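Side-chain contact in protein with a SET domain within carboxy region (Cryptosporidium parvum, PDB 4LDG), which probably methylates a lysine of histone H4, this chain being the C-terminal part that contains the SET domain: residues A[183-187]-A[188-192]. Residues are numbered along the deposited sequence; the frame is centred on the assembly and turned at random.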
# COMPACT_ATOMS: atom_id res chain seq x y z
N GLU A 183 13.25 -12.91 -17.76
CA GLU A 183 13.30 -13.66 -19.02
C GLU A 183 12.28 -14.80 -19.09
O GLU A 183 11.68 -15.01 -20.14
CB GLU A 183 14.71 -14.17 -19.31
CG GLU A 183 15.65 -13.07 -19.81
CD GLU A 183 17.12 -13.46 -19.82
OE1 GLU A 183 17.87 -12.91 -18.97
OE2 GLU A 183 17.54 -14.28 -20.67
N LYS A 184 12.05 -15.50 -17.98
CA LYS A 184 11.09 -16.60 -17.96
C LYS A 184 9.66 -16.10 -18.16
O LYS A 184 8.90 -16.67 -18.94
CB LYS A 184 11.22 -17.42 -16.65
CG LYS A 184 10.08 -18.40 -16.37
CD LYS A 184 10.40 -19.38 -15.23
CE LYS A 184 10.28 -18.74 -13.85
NZ LYS A 184 8.97 -18.99 -13.18
N TYR A 185 9.28 -15.04 -17.46
CA TYR A 185 7.96 -14.46 -17.67
C TYR A 185 7.78 -14.02 -19.12
O TYR A 185 6.76 -14.31 -19.72
CB TYR A 185 7.68 -13.30 -16.71
CG TYR A 185 7.69 -13.66 -15.23
CD1 TYR A 185 7.03 -14.79 -14.76
CD2 TYR A 185 8.33 -12.86 -14.31
CE1 TYR A 185 7.06 -15.13 -13.42
CE2 TYR A 185 8.33 -13.17 -12.97
CZ TYR A 185 7.70 -14.31 -12.53
OH TYR A 185 7.72 -14.62 -11.19
N ALA A 186 8.77 -13.36 -19.71
CA ALA A 186 8.64 -12.91 -21.10
C ALA A 186 8.47 -14.09 -22.04
O ALA A 186 7.60 -14.07 -22.89
CB ALA A 186 9.81 -12.04 -21.52
N LEU A 187 9.28 -15.14 -21.85
CA LEU A 187 9.25 -16.32 -22.71
C LEU A 187 7.92 -17.10 -22.63
O LEU A 187 7.48 -17.69 -23.61
CB LEU A 187 10.44 -17.24 -22.38
CG LEU A 187 10.63 -18.55 -23.17
CD1 LEU A 187 10.75 -18.29 -24.67
CD2 LEU A 187 11.83 -19.34 -22.66
N SER A 188 7.28 -17.08 -21.47
CA SER A 188 5.99 -17.73 -21.22
C SER A 188 4.78 -16.86 -21.59
O SER A 188 3.63 -17.27 -21.41
CB SER A 188 5.89 -18.04 -19.72
OG SER A 188 7.13 -18.51 -19.24
N ASN A 189 5.05 -15.64 -22.03
CA ASN A 189 4.03 -14.65 -22.35
C ASN A 189 3.17 -14.27 -21.18
O ASN A 189 2.01 -13.88 -21.33
CB ASN A 189 3.22 -15.10 -23.55
CG ASN A 189 4.07 -15.13 -24.78
OD1 ASN A 189 4.67 -14.11 -25.13
ND2 ASN A 189 4.20 -16.30 -25.41
N ARG A 190 3.78 -14.34 -20.01
CA ARG A 190 3.12 -13.89 -18.81
C ARG A 190 3.48 -12.44 -18.62
O ARG A 190 4.56 -11.96 -19.01
CB ARG A 190 3.55 -14.72 -17.62
CG ARG A 190 2.80 -16.04 -17.55
CD ARG A 190 2.42 -16.38 -16.12
NE ARG A 190 3.51 -17.00 -15.38
CZ ARG A 190 3.58 -17.07 -14.04
NH1 ARG A 190 4.61 -17.68 -13.49
NH2 ARG A 190 2.64 -16.54 -13.26
N GLY A 191 2.55 -11.71 -18.05
CA GLY A 191 2.90 -10.39 -17.56
C GLY A 191 3.98 -10.49 -16.51
O GLY A 191 4.47 -11.58 -16.19
N CYS A 192 4.36 -9.36 -15.96
CA CYS A 192 5.45 -9.35 -15.03
C CYS A 192 5.31 -8.10 -14.18
O CYS A 192 5.39 -6.97 -14.69
CB CYS A 192 6.73 -9.40 -15.84
SG CYS A 192 8.20 -8.87 -14.99
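Arg190 N bonds to Tyr185 O at 3.0 Å and Asn189 N to Ala186 O at 3.1 Å, and with the positive phi of Asn189 (61°) these close a Schellman motif at the end of the helix. In the second bond the donor lies above the plane of the Ala186 carbonyl, off its lone pairs. One residue before Tyr185, Lys184 O takes two bonds from Ser188. The backbone N of Ser188 reaches it at 3.0 Å and OG at 2.6 Å, from opposite faces of the carbonyl plane. Ser188 OG lies beside its own backbone N (chi1 -41°), which turns the hydroxyl back to Lys184 O. The Tyr185 ring and the Arg190 guanidinium stand almost perpendicular, 88° apart. NH1 of Arg190 sits at the ring edge, 3.5 Å from CE1 of Tyr185, and that CE1 lies over one face of the guanidinium. On the CD2 side, Cys192 SG makes an oblique sulfur-aromatic contact, 4.0 Å from Tyr185 CD2. Tyr185 is buried, and its OH is hydrogen-bonded to Asp207. The like charges of Lys184 NZ and Arg190 NH1 lie 4.6 Å apart; a salt bridge from Arg190 NH2 to Glu210 probably eases the charge of Arg190. The turn thus ends helix 175-187 at the surface of the SET domain and leads into strand 194-199, while Tyr185 and Arg190 tie it to the end of strand 202-207 and the loop that follows.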